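Local coordinates for protein putative methyltransferase (Porphyromonas gingivalis, PDB 3LL7) that is a putative methyltransferase, probably transferring a methyl group from S-adenosylmethionine to a substrate that has not been identified, at residues A249-P252 against V256-H259; I213-T218 against L228-A233; S85-F90 against L206-P211; I284-S289 against A306-A311; I119-N124 against K153-L158. One frame throughout, in Å; residues are numbered along the deposited sequence.

Interaction 1 of 5, residues A249-P252 against V256-H259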
# COMPACT_ATOMS: atom_id res chain seq x y z
N ALA A 249 -2.40 -20.41 -18.61
CA ALA A 249 -3.81 -20.79 -18.66
C ALA A 249 -4.70 -19.87 -17.83
O ALA A 249 -4.29 -19.40 -16.76
CB ALA A 249 -3.99 -22.25 -18.22
N THR A 250 -5.91 -19.62 -18.33
CA THR A 250 -6.94 -18.92 -17.55
C THR A 250 -7.25 -19.68 -16.25
O THR A 250 -7.36 -20.90 -16.25
CB THR A 250 -8.25 -18.72 -18.39
OG1 THR A 250 -7.99 -17.80 -19.46
CG2 THR A 250 -9.38 -18.15 -17.53
N ILE A 251 -7.36 -18.94 -15.15
CA ILE A 251 -7.70 -19.51 -13.84
C ILE A 251 -9.06 -18.95 -13.48
O ILE A 251 -9.24 -17.73 -13.51
CB ILE A 251 -6.71 -19.04 -12.74
CG1 ILE A 251 -5.28 -19.43 -13.10
CG2 ILE A 251 -7.09 -19.64 -11.36
CD1 ILE A 251 -4.23 -18.77 -12.24
N PRO A 252 -10.02 -19.83 -13.12
CA PRO A 252 -11.30 -19.25 -12.72
C PRO A 252 -11.09 -18.38 -11.46
O PRO A 252 -10.13 -18.59 -10.71
CB PRO A 252 -12.20 -20.47 -12.48
CG PRO A 252 -11.27 -21.61 -12.21
CD PRO A 252 -9.99 -21.29 -12.97
N VAL A 256 -7.98 -18.08 -8.31
CA VAL A 256 -6.84 -17.15 -8.38
C VAL A 256 -6.12 -17.06 -7.03
O VAL A 256 -6.77 -16.77 -6.02
CB VAL A 256 -7.27 -15.76 -8.87
CG1 VAL A 256 -6.10 -14.75 -8.73
CG2 VAL A 256 -7.71 -15.86 -10.37
N PRO A 257 -4.79 -17.29 -7.01
CA PRO A 257 -4.02 -17.13 -5.77
C PRO A 257 -4.02 -15.68 -5.26
O PRO A 257 -3.62 -14.76 -5.99
CB PRO A 257 -2.58 -17.51 -6.19
CG PRO A 257 -2.75 -18.37 -7.41
CD PRO A 257 -3.96 -17.83 -8.10
N ILE A 258 -4.46 -15.50 -4.02
CA ILE A 258 -4.44 -14.21 -3.33
C ILE A 258 -3.30 -14.23 -2.33
O ILE A 258 -3.25 -15.13 -1.46
CB ILE A 258 -5.78 -13.95 -2.62
CG1 ILE A 258 -6.94 -14.00 -3.65
CG2 ILE A 258 -5.78 -12.61 -1.91
CD1 ILE A 258 -8.30 -14.15 -3.00
N HIS A 259 -2.42 -13.24 -2.42
CA HIS A 259 -1.31 -13.09 -1.49
C HIS A 259 -1.59 -11.95 -0.52
O HIS A 259 -1.76 -10.79 -0.96
CB HIS A 259 -0.02 -12.72 -2.24
CG HIS A 259 0.49 -13.79 -3.14
ND1 HIS A 259 -0.29 -14.43 -4.08
CD2 HIS A 259 1.73 -14.31 -3.26
CE1 HIS A 259 0.46 -15.31 -4.74
NE2 HIS A 259 1.68 -15.25 -4.26

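Interaction 2 of 5, residues I213-T218 against L228-A233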
# COMPACT_ATOMS: atom_id res chain seq x y z
N ILE A 213 -10.88 -0.85 -3.77
CA ILE A 213 -11.51 -1.76 -4.74
C ILE A 213 -11.84 -3.08 -4.10
O ILE A 213 -11.07 -3.60 -3.30
CB ILE A 213 -10.60 -2.02 -5.99
CG1 ILE A 213 -10.04 -0.71 -6.53
CG2 ILE A 213 -11.39 -2.72 -7.12
CD1 ILE A 213 -10.99 0.03 -7.41
N ASP A 214 -13.01 -3.61 -4.44
CA ASP A 214 -13.44 -4.91 -3.96
C ASP A 214 -12.62 -6.01 -4.65
O ASP A 214 -12.49 -6.01 -5.88
CB ASP A 214 -14.93 -5.07 -4.29
CG ASP A 214 -15.54 -6.29 -3.66
OD1 ASP A 214 -15.84 -6.23 -2.45
OD2 ASP A 214 -15.73 -7.30 -4.37
N LEU A 215 -12.07 -6.94 -3.86
CA LEU A 215 -11.31 -8.07 -4.42
C LEU A 215 -12.14 -8.92 -5.35
O LEU A 215 -11.67 -9.27 -6.43
CB LEU A 215 -10.73 -8.99 -3.34
CG LEU A 215 -9.28 -8.79 -2.96
CD1 LEU A 215 -9.23 -7.60 -2.02
CD2 LEU A 215 -8.73 -10.03 -2.26
N TRP A 216 -13.35 -9.26 -4.92
CA TRP A 216 -14.18 -10.16 -5.70
C TRP A 216 -14.62 -9.46 -6.98
O TRP A 216 -14.55 -10.05 -8.06
CB TRP A 216 -15.35 -10.71 -4.86
CG TRP A 216 -16.08 -11.86 -5.52
CD1 TRP A 216 -17.41 -11.92 -5.80
CD2 TRP A 216 -15.51 -13.09 -6.00
NE1 TRP A 216 -17.72 -13.12 -6.41
CE2 TRP A 216 -16.57 -13.85 -6.55
CE3 TRP A 216 -14.21 -13.62 -6.01
CZ2 TRP A 216 -16.37 -15.12 -7.11
CZ3 TRP A 216 -14.02 -14.88 -6.58
CH2 TRP A 216 -15.09 -15.61 -7.11
N ASP A 217 -14.99 -8.19 -6.88
CA ASP A 217 -15.32 -7.39 -8.08
C ASP A 217 -14.17 -7.42 -9.07
O ASP A 217 -14.37 -7.64 -10.27
CB ASP A 217 -15.65 -5.94 -7.71
CG ASP A 217 -16.09 -5.10 -8.93
OD1 ASP A 217 -17.21 -5.34 -9.43
OD2 ASP A 217 -15.34 -4.19 -9.36
N THR A 218 -12.95 -7.19 -8.57
CA THR A 218 -11.77 -7.26 -9.41
C THR A 218 -11.63 -8.61 -10.10
O THR A 218 -11.42 -8.66 -11.31
CB THR A 218 -10.47 -6.96 -8.62
OG1 THR A 218 -10.55 -5.66 -8.02
CG2 THR A 218 -9.23 -7.03 -9.53
N LEU A 228 -3.29 -12.09 -7.28
CA LEU A 228 -3.68 -10.79 -6.74
C LEU A 228 -2.98 -10.65 -5.37
O LEU A 228 -3.05 -11.56 -4.55
CB LEU A 228 -5.22 -10.71 -6.62
CG LEU A 228 -5.83 -9.37 -6.19
CD1 LEU A 228 -7.27 -9.22 -6.65
CD2 LEU A 228 -5.75 -9.20 -4.62
N HIS A 229 -2.29 -9.54 -5.15
CA HIS A 229 -1.56 -9.36 -3.91
C HIS A 229 -2.21 -8.22 -3.13
O HIS A 229 -2.46 -7.14 -3.71
CB HIS A 229 -0.11 -8.98 -4.19
CG HIS A 229 0.71 -10.10 -4.76
ND1 HIS A 229 1.97 -10.40 -4.29
CD2 HIS A 229 0.45 -10.99 -5.75
CE1 HIS A 229 2.45 -11.44 -4.97
NE2 HIS A 229 1.54 -11.81 -5.85
N VAL A 230 -2.47 -8.43 -1.84
CA VAL A 230 -2.98 -7.37 -0.98
C VAL A 230 -1.81 -6.92 -0.13
O VAL A 230 -1.25 -7.73 0.64
CB VAL A 230 -4.13 -7.87 -0.06
CG1 VAL A 230 -4.60 -6.73 0.87
CG2 VAL A 230 -5.27 -8.41 -0.92
N VAL A 231 -1.34 -5.70 -0.37
CA VAL A 231 -0.04 -5.30 0.21
C VAL A 231 -0.21 -4.22 1.29
O VAL A 231 -0.65 -3.09 0.99
CB VAL A 231 0.93 -4.79 -0.89
CG1 VAL A 231 2.29 -4.41 -0.30
CG2 VAL A 231 1.09 -5.86 -2.01
N ALA A 232 0.13 -4.57 2.53
CA ALA A 232 0.13 -3.60 3.61
C ALA A 232 1.56 -3.16 3.96
O ALA A 232 2.51 -3.94 3.80
CB ALA A 232 -0.56 -4.16 4.84
N ALA A 233 1.68 -1.90 4.39
CA ALA A 233 2.92 -1.28 4.90
C ALA A 233 2.51 -0.22 5.92
O ALA A 233 1.46 0.42 5.78
CB ALA A 233 3.73 -0.64 3.77

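Interaction 3 of 5, residues S85-F90 against L206-P211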
# COMPACT_ATOMS: atom_id res chain seq x y z
N SER A 85 9.21 -0.69 -3.82
CA SER A 85 10.23 -1.76 -3.93
C SER A 85 9.76 -3.22 -3.91
O SER A 85 10.45 -4.10 -4.46
CB SER A 85 11.38 -1.55 -2.93
OG SER A 85 10.93 -1.18 -1.63
N TYR A 86 8.63 -3.51 -3.25
CA TYR A 86 8.02 -4.85 -3.31
C TYR A 86 7.68 -5.25 -4.74
O TYR A 86 7.81 -6.41 -5.12
CB TYR A 86 6.73 -4.88 -2.48
CG TYR A 86 5.97 -6.20 -2.53
CD1 TYR A 86 6.40 -7.30 -1.78
CD2 TYR A 86 4.82 -6.35 -3.31
CE1 TYR A 86 5.72 -8.51 -1.80
CE2 TYR A 86 4.12 -7.54 -3.33
CZ TYR A 86 4.58 -8.62 -2.59
OH TYR A 86 3.91 -9.78 -2.60
N LYS A 87 7.22 -4.29 -5.52
CA LYS A 87 6.91 -4.51 -6.94
C LYS A 87 8.09 -5.07 -7.72
O LYS A 87 7.88 -5.79 -8.70
CB LYS A 87 6.50 -3.20 -7.62
CG LYS A 87 5.17 -2.65 -7.15
CD LYS A 87 5.00 -1.23 -7.70
CE LYS A 87 3.79 -0.57 -7.07
NZ LYS A 87 4.05 -0.09 -5.68
N SER A 88 9.31 -4.76 -7.29
CA SER A 88 10.47 -5.23 -8.05
C SER A 88 10.54 -6.78 -8.10
O SER A 88 11.13 -7.33 -9.03
CB SER A 88 11.79 -4.63 -7.54
OG SER A 88 12.16 -5.26 -6.33
N ARG A 89 9.90 -7.45 -7.14
CA ARG A 89 9.84 -8.91 -7.11
C ARG A 89 9.08 -9.53 -8.29
O ARG A 89 9.25 -10.72 -8.57
CB ARG A 89 9.27 -9.44 -5.79
CG ARG A 89 7.78 -9.18 -5.57
CD ARG A 89 6.88 -10.30 -6.06
NE ARG A 89 6.80 -11.41 -5.11
CZ ARG A 89 6.19 -12.55 -5.38
NH1 ARG A 89 5.61 -12.71 -6.57
NH2 ARG A 89 6.14 -13.52 -4.49
N PHE A 90 8.23 -8.75 -8.96
CA PHE A 90 7.49 -9.23 -10.15
C PHE A 90 8.34 -9.19 -11.43
O PHE A 90 7.98 -9.80 -12.44
CB PHE A 90 6.21 -8.43 -10.40
CG PHE A 90 5.14 -8.64 -9.36
CD1 PHE A 90 4.16 -9.61 -9.53
CD2 PHE A 90 5.14 -7.87 -8.20
CE1 PHE A 90 3.17 -9.81 -8.57
CE2 PHE A 90 4.15 -8.06 -7.23
CZ PHE A 90 3.18 -9.04 -7.41
N LEU A 206 0.94 -5.74 -15.10
CA LEU A 206 0.87 -5.58 -13.62
C LEU A 206 0.12 -4.28 -13.36
O LEU A 206 0.56 -3.22 -13.82
CB LEU A 206 2.28 -5.50 -13.03
CG LEU A 206 2.38 -5.42 -11.48
CD1 LEU A 206 1.80 -6.70 -10.81
CD2 LEU A 206 3.81 -5.14 -11.02
N ALA A 207 -1.02 -4.38 -12.69
CA ALA A 207 -1.86 -3.21 -12.40
C ALA A 207 -1.87 -2.97 -10.91
O ALA A 207 -2.07 -3.91 -10.12
CB ALA A 207 -3.28 -3.44 -12.90
N LYS A 208 -1.63 -1.72 -10.53
CA LYS A 208 -1.70 -1.32 -9.14
C LYS A 208 -3.04 -0.67 -8.91
O LYS A 208 -3.38 0.31 -9.57
CB LYS A 208 -0.60 -0.31 -8.80
CG LYS A 208 -0.74 0.25 -7.38
CD LYS A 208 0.26 1.41 -7.22
CE LYS A 208 -0.32 2.56 -6.48
NZ LYS A 208 0.68 3.67 -6.47
N LEU A 209 -3.80 -1.20 -7.96
CA LEU A 209 -5.17 -0.76 -7.74
C LEU A 209 -5.35 -0.19 -6.34
O LEU A 209 -4.61 -0.53 -5.42
CB LEU A 209 -6.14 -1.93 -7.93
CG LEU A 209 -6.11 -2.65 -9.28
CD1 LEU A 209 -7.00 -3.89 -9.21
CD2 LEU A 209 -6.56 -1.72 -10.40
N SER A 210 -6.33 0.71 -6.19
CA SER A 210 -6.65 1.28 -4.88
C SER A 210 -7.04 0.22 -3.85
O SER A 210 -7.75 -0.72 -4.18
CB SER A 210 -7.83 2.24 -5.02
OG SER A 210 -8.29 2.60 -3.74
N PRO A 211 -6.62 0.39 -2.58
CA PRO A 211 -7.12 -0.50 -1.53
C PRO A 211 -8.66 -0.44 -1.30
O PRO A 211 -9.19 -1.24 -0.55
CB PRO A 211 -6.38 -0.04 -0.26
CG PRO A 211 -5.42 0.94 -0.65
CD PRO A 211 -5.76 1.46 -2.03

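Interaction 4 of 5, residues I284-S289 against A306-A311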
# COMPACT_ATOMS: atom_id res chain seq x y z
N ILE A 284 -15.14 -23.97 10.08
CA ILE A 284 -14.43 -23.99 11.35
C ILE A 284 -15.41 -23.91 12.55
O ILE A 284 -16.52 -23.40 12.40
CB ILE A 284 -13.34 -22.87 11.38
CG1 ILE A 284 -13.98 -21.48 11.27
CG2 ILE A 284 -12.25 -23.10 10.32
CD1 ILE A 284 -13.04 -20.29 11.52
N PRO A 285 -14.86 -24.31 13.72
CA PRO A 285 -15.41 -24.19 15.03
C PRO A 285 -15.40 -22.72 15.37
O PRO A 285 -14.49 -21.98 14.95
CB PRO A 285 -14.43 -24.96 15.93
CG PRO A 285 -13.20 -25.17 15.17
CD PRO A 285 -13.44 -24.70 13.75
N TYR A 286 -16.43 -22.30 16.06
CA TYR A 286 -16.42 -21.00 16.69
C TYR A 286 -16.55 -21.28 18.16
O TYR A 286 -17.25 -22.19 18.58
CB TYR A 286 -17.55 -20.12 16.15
CG TYR A 286 -17.29 -19.72 14.72
CD1 TYR A 286 -16.47 -18.64 14.42
CD2 TYR A 286 -17.82 -20.45 13.66
CE1 TYR A 286 -16.20 -18.28 13.12
CE2 TYR A 286 -17.55 -20.11 12.35
CZ TYR A 286 -16.75 -19.01 12.08
OH TYR A 286 -16.46 -18.65 10.79
N THR A 287 -15.82 -20.51 18.95
CA THR A 287 -15.70 -20.79 20.36
C THR A 287 -16.49 -19.83 21.25
O THR A 287 -16.51 -18.61 21.02
CB THR A 287 -14.21 -20.87 20.78
OG1 THR A 287 -14.14 -21.27 22.15
CG2 THR A 287 -13.45 -19.52 20.57
N ASP A 288 -17.16 -20.40 22.24
CA ASP A 288 -17.87 -19.64 23.24
C ASP A 288 -16.91 -19.15 24.31
O ASP A 288 -17.25 -18.23 25.08
CB ASP A 288 -18.94 -20.50 23.91
CG ASP A 288 -20.14 -20.72 23.04
OD1 ASP A 288 -20.30 -19.96 22.09
OD2 ASP A 288 -20.93 -21.65 23.31
N SER A 289 -15.73 -19.77 24.35
CA SER A 289 -14.78 -19.53 25.43
C SER A 289 -13.40 -19.14 24.90
O SER A 289 -13.01 -19.49 23.77
CB SER A 289 -14.68 -20.76 26.35
OG SER A 289 -14.24 -21.87 25.59
N ALA A 306 -9.31 -13.67 4.28
CA ALA A 306 -8.91 -15.02 4.69
C ALA A 306 -9.37 -15.32 6.14
O ALA A 306 -8.60 -15.86 6.93
CB ALA A 306 -7.35 -15.16 4.61
N PHE A 307 -10.62 -15.01 6.45
CA PHE A 307 -11.13 -15.08 7.84
C PHE A 307 -11.08 -16.50 8.41
O PHE A 307 -10.55 -16.73 9.53
CB PHE A 307 -12.57 -14.55 7.87
CG PHE A 307 -12.75 -13.14 7.30
CD1 PHE A 307 -12.00 -12.05 7.79
CD2 PHE A 307 -13.68 -12.90 6.30
CE1 PHE A 307 -12.17 -10.74 7.27
CE2 PHE A 307 -13.87 -11.59 5.75
CZ PHE A 307 -13.10 -10.52 6.25
N LYS A 308 -11.61 -17.45 7.65
CA LYS A 308 -11.63 -18.85 8.05
C LYS A 308 -10.31 -19.54 7.75
O LYS A 308 -9.84 -20.36 8.55
CB LYS A 308 -12.79 -19.56 7.35
CG LYS A 308 -14.14 -19.00 7.74
CD LYS A 308 -15.13 -19.15 6.57
CE LYS A 308 -15.43 -20.57 6.25
NZ LYS A 308 -16.22 -20.70 4.94
N THR A 309 -9.72 -19.21 6.59
CA THR A 309 -8.49 -19.90 6.19
C THR A 309 -7.36 -19.74 7.23
O THR A 309 -6.62 -20.68 7.48
CB THR A 309 -8.03 -19.42 4.80
OG1 THR A 309 -9.12 -19.63 3.88
CG2 THR A 309 -6.87 -20.26 4.28
N VAL A 310 -7.24 -18.57 7.83
CA VAL A 310 -6.18 -18.39 8.83
C VAL A 310 -6.37 -19.40 9.97
O VAL A 310 -5.42 -20.03 10.43
CB VAL A 310 -6.12 -16.95 9.37
CG1 VAL A 310 -5.09 -16.84 10.55
CG2 VAL A 310 -5.75 -15.95 8.27
N ALA A 311 -7.63 -19.57 10.44
CA ALA A 311 -7.88 -20.48 11.58
C ALA A 311 -7.57 -21.95 11.19
O ALA A 311 -6.98 -22.72 11.97
CB ALA A 311 -9.35 -20.33 12.04

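Interaction 5 of 5, residues I119-N124 against K153-L158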
# COMPACT_ATOMS: atom_id res chain seq x y z
N ILE A 119 10.28 2.06 -20.93
CA ILE A 119 9.60 3.24 -21.46
C ILE A 119 8.64 3.75 -20.38
O ILE A 119 7.83 2.99 -19.85
CB ILE A 119 8.79 2.90 -22.76
CG1 ILE A 119 9.74 2.36 -23.85
CG2 ILE A 119 8.01 4.14 -23.25
CD1 ILE A 119 9.04 1.94 -25.18
N TYR A 120 8.76 5.03 -20.06
CA TYR A 120 7.93 5.68 -19.08
C TYR A 120 7.06 6.61 -19.91
O TYR A 120 7.57 7.29 -20.82
CB TYR A 120 8.85 6.48 -18.15
CG TYR A 120 8.22 7.65 -17.41
CD1 TYR A 120 8.01 7.59 -16.04
CD2 TYR A 120 7.90 8.85 -18.08
CE1 TYR A 120 7.45 8.68 -15.34
CE2 TYR A 120 7.35 9.94 -17.38
CZ TYR A 120 7.13 9.83 -16.00
OH TYR A 120 6.60 10.89 -15.28
N ILE A 121 5.77 6.63 -19.62
CA ILE A 121 4.81 7.47 -20.35
C ILE A 121 3.96 8.22 -19.34
O ILE A 121 3.40 7.62 -18.42
CB ILE A 121 3.87 6.62 -21.28
CG1 ILE A 121 4.72 5.76 -22.24
CG2 ILE A 121 2.91 7.55 -22.04
CD1 ILE A 121 3.94 4.84 -23.22
N GLU A 122 3.86 9.54 -19.48
CA GLU A 122 3.09 10.36 -18.55
C GLU A 122 2.31 11.42 -19.30
O GLU A 122 2.89 12.19 -20.08
CB GLU A 122 4.03 11.01 -17.53
CG GLU A 122 3.48 12.23 -16.78
CD GLU A 122 2.25 11.89 -15.92
OE1 GLU A 122 2.22 10.83 -15.25
OE2 GLU A 122 1.30 12.69 -15.93
N ARG A 123 0.99 11.44 -19.08
CA ARG A 123 0.07 12.37 -19.75
C ARG A 123 0.40 13.83 -19.55
O ARG A 123 0.27 14.63 -20.48
CB ARG A 123 -1.38 12.15 -19.29
CG ARG A 123 -1.96 10.81 -19.67
CD ARG A 123 -3.46 10.70 -19.28
NE ARG A 123 -4.33 11.27 -20.31
CZ ARG A 123 -4.97 12.44 -20.21
NH1 ARG A 123 -4.85 13.18 -19.11
NH2 ARG A 123 -5.73 12.87 -21.21
N ASN A 124 0.80 14.18 -18.33
CA ASN A 124 0.97 15.57 -17.93
C ASN A 124 2.38 16.07 -18.22
O ASN A 124 3.33 15.61 -17.61
CB ASN A 124 0.68 15.70 -16.42
CG ASN A 124 0.71 17.13 -15.96
OD1 ASN A 124 1.73 17.65 -15.51
ND2 ASN A 124 -0.42 17.80 -16.08
N LYS A 153 -2.16 5.94 -25.33
CA LYS A 153 -2.97 5.51 -26.48
C LYS A 153 -2.49 6.18 -27.75
O LYS A 153 -2.93 5.83 -28.85
CB LYS A 153 -4.46 5.77 -26.26
CG LYS A 153 -5.10 4.83 -25.22
CD LYS A 153 -6.62 5.01 -25.12
CE LYS A 153 -7.01 6.44 -24.75
NZ LYS A 153 -6.47 6.86 -23.42
N GLU A 154 -1.58 7.14 -27.61
CA GLU A 154 -0.96 7.75 -28.77
C GLU A 154 0.35 7.04 -29.13
O GLU A 154 0.92 7.31 -30.18
CB GLU A 154 -0.78 9.26 -28.57
CG GLU A 154 -2.09 10.07 -28.62
CD GLU A 154 -2.86 9.92 -29.94
OE1 GLU A 154 -2.26 10.07 -31.04
OE2 GLU A 154 -4.08 9.67 -29.90
N TYR A 155 0.80 6.12 -28.28
CA TYR A 155 2.07 5.41 -28.49
C TYR A 155 1.93 3.88 -28.65
O TYR A 155 2.90 3.13 -28.44
CB TYR A 155 3.02 5.71 -27.34
CG TYR A 155 3.45 7.16 -27.22
CD1 TYR A 155 4.33 7.73 -28.14
CD2 TYR A 155 3.01 7.94 -26.15
CE1 TYR A 155 4.75 9.05 -28.01
CE2 TYR A 155 3.43 9.26 -26.00
CZ TYR A 155 4.29 9.81 -26.93
OH TYR A 155 4.69 11.13 -26.77
N LEU A 156 0.74 3.43 -29.02
CA LEU A 156 0.50 1.98 -29.09
C LEU A 156 1.40 1.24 -30.08
O LEU A 156 1.92 0.17 -29.74
CB LEU A 156 -1.00 1.66 -29.30
CG LEU A 156 -1.93 2.08 -28.15
CD1 LEU A 156 -3.39 2.07 -28.57
CD2 LEU A 156 -1.74 1.22 -26.89
N PRO A 157 1.61 1.80 -31.32
CA PRO A 157 2.58 1.13 -32.19
C PRO A 157 3.99 0.99 -31.59
O PRO A 157 4.59 -0.09 -31.73
CB PRO A 157 2.61 2.04 -33.45
CG PRO A 157 1.25 2.66 -33.49
CD PRO A 157 0.95 2.93 -32.00
N LEU A 158 4.51 2.03 -30.95
CA LEU A 158 5.83 1.96 -30.30
C LEU A 158 5.86 0.91 -29.18
O LEU A 158 6.81 0.12 -29.07
CB LEU A 158 6.26 3.31 -29.74
CG LEU A 158 7.59 3.41 -28.98
CD1 LEU A 158 8.79 3.60 -29.93
CD2 LEU A 158 7.53 4.55 -28.02

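Interaction 1 of 5, residues A249-P252 against V256-H259
Val256 opens the second segment and shares the main contact with Ile251. The two side chains meet methyl to methyl, Ile251 CG2 lying 4.0 Å from Val256 CG2. The same Ile251 methyl also sits over the start of the valine backbone, with CG2 3.5 Å from Val256 N. It gets there because CG2 is the branch anti to the isoleucine's own backbone N, while CG1 lies beside that N (chi1 -58°). On Val256 the touching branch, CG2, lies beside the backbone N; it also comes within 3.7 Å of Pro252 O. Pro257 is next. The far end of Ile251 reaches its ring, with CD1 4.3 Å from Pro257 CD, a looser touch. One isoleucine thus spans two successive residues. Ile258 and His259 carry the chain on into strand 258-263. The edge of the His259 ring has Pro257 O in its plane.

The contact is a turn of loop folded onto the entry of a strand. Backbone bonds join Pro257 and His259 to Leu228 on the parallel strand 225-233, and His259 stacks on His229. Val256 also touches Leu219 and Ile258 touches Leu215, both on helix 215-221. Ile251 packs on Gln226 of strand 225-233, whose side-chain amide bonds to Ala249 O.

Interaction 2 of 5, residues I213-T218 against L228-A233
Leu215 and Thr218, one turn apart on a helix, press on Leu228 and Val230 of a strand. Just before the helix, Asp214 is the N-cap. Its OD2 accepts from Asp217 N at 2.8 Å through the anti lone pair, with an N-H...O angle of 159°. This helps to hold the first turn, from which the two packing residues project. Leu215 comes next and makes the main contact. Its CD2 touches Leu228 CD2 at 3.9 Å and Val230 CG2 at 4.0 Å, which wedges the methyl between alternate residues on one face of the strand. Thr218 adds its methyl, with CG2 4.1 Å from Leu228 CD1. The two methyls of Leu228 are therefore shared between the two helix residues. The hydroxyl of Thr218 is turned back into the helix, where OG1 donates to Asp214 O at 2.9 Å. Thr218 N reaches the same oxygen from the other face of the carbonyl plane.

All four packing residues are buried. This is helix-on-sheet packing within a beta-alpha-beta crossover. Helix 215-221 links the parallel strands 204-209 and 225-233, with the antiparallel strand 236-244 between them, as expected for the Rossmann-like fold of class I methyltransferases.

Interaction 3 of 5, residues S85-F90 against L206-P211
Phe90 and Leu206 make the close part of this contact, and Lys87 and Lys208 the looser part. Leu206 lays a methyl over the face of the phenyl ring; the two side chains cross at about a right angle. Leu206 CD1 is 4.0 Å from the centroid of the Phe90 ring and only 12° off the ring normal, a CH-pi contact. The second methyl comes down near the root of the ring, with Leu206 CD2 4.1 Å from Phe90 CG. Both branches of the leucine thus rest on the aromatic side chain. The leucine's CG is anti to its backbone N (chi1 -176°), which extends the side chain from the strand to the ring. Lys87 O lies at the ring edge, in its plane, and His229 meets the ring edge-to-face.

Residues 85-90, at the C-terminal part of helix 81-86 and on from it, are laid against strand 204-209. That strand runs parallel to strand 166-173 in the central sheet of a Rossmann-like methyltransferase fold. Further along the strand the packing thins to a single touch between aliphatic parts, Lys87 CE to Lys208 CD at 4.1 Å. The two ammonium groups stay apart, Lys87 NZ being 5.1 Å from Lys208 NZ. Each has an acidic partner. Lys87 is buried and makes a salt bridge to Glu239. Lys208 makes one to Asp170 and also bonds to Ser79 OG. These carboxylates probably offset the like charges. Lys208 is partly exposed, and bound ethanediol and formic acid molecules, probably from the crystallisation liquor, each lie about 6 Å from its side chain.

Interaction 4 of 5, residues I284-S289 against A306-A311
On the flank of the ferredoxin-like domain, Ile284 and Tyr286 of the loop before strand 293-297 lie against Lys308 and Ala311 of helix 307-314. Ile284 does most of the work. Its terminal methyl rests against two residues three apart on the helix. Ile284 CD1 lies 3.7 Å from Ala311 CB and 4.0 Å from Lys308 CA. The branch that reaches so far takes the crowded position, with CG1 between the backbone N and the carbonyl carbon (chi1 62°). CG2 turns to the helix backbone instead and comes within 4.1 Å of Lys308 O. The small alanine lets the isoleucine methyl come close to the helix.

Helix 307-314 lies just before strand 317-320, an outermost strand of the seven-stranded sheet. Ile284 and Tyr286 both touch Lys318 of that strand, which places the loop by the sheet edge, and the backbone of Thr287 bonds to Lys318 and Ala397. The remaining touch across the contact is slighter. Tyr286 OH lies 3.8 Å from Lys308 CG, but the tyrosine was deposited in two conformers, so this approach is less certain. The lysine chain is bent at chi3 (65°), and its ammonium makes a weak bond to Ile282 O. Near the N-terminal end of helix 307-314 the carboxylate of Glu279 accepts from Lys308 N and Thr309 OG1. Beyond the contact the loop is braced by Thr287 OG1, which donates to Ser289 O at 2.7 Å, in the carbonyl plane and on a lone pair.

Interaction 5 of 5, residues I119-N124 against K153-L158
Two isoleucines on one face of a strand, Ile119 and Ile121, each meet one side chain of the second segment. Ile121 and Tyr155 lie alongside, pointing opposite ways, and the methyl Ile121 CG2 lies 4.1 Å from Tyr155 CD2. The methyl comes at the ring obliquely. CG2 is the branch anti to the isoleucine's backbone N, while CG1 lies beside it (chi1 -55°). The hydroxyl of Tyr155 is held by a bond to Thr149 O, which helps fix the ring beside the strand. Ile119 and Leu158 cross at a slant and touch through their ends, CD1 of Ile119 lying 4.1 Å from Leu158 CD2. Leu158 is exposed, while Ile119 is buried.

Where the strand ends, Glu122 turns to the next loop. Its OE2 accepts from Asn124 N at 2.9 Å, on the anti side and 28° out of the carboxylate plane. Glu122 ends the second strand of the fold, a position where class I methyltransferases often carry an acidic residue. Arg123 and Lys153 share Asp151, each through a salt bridge to its carboxylate.

Strand 117-122 runs between the parallel strands 96-99 and 144-149. Helix 156-162 packs across it, with Phe162 on Ile119 and Ile159 on Ile121. Leu148 of strand 144-149 touches Ile119, Tyr155 and Leu158.

Interactions 1, 2, 3 and 5 reach the same large mixed sheet of the Rossmann-like methyltransferase domain. Interactions 1 and 2 have centres about 13 Å apart and touch through the neighbouring strands 225-233 and 258-263. Interactions 2 and 3, centres about 11 Å apart, meet where Tyr86 OH probably bonds to His229 ND1. Interaction 5, its centre about 20 Å from that of interaction 3, lies inside the chain loop that interaction 3 closes. Interactions 2, 1 and 4 then follow in series. Interaction 4 lies beside the second sheet, its centre about 48 Å from that of interaction 5. Four contacts thus pack the probable catalytic domain, and interaction 4 joins a loop to a helix of the ferredoxin-like part.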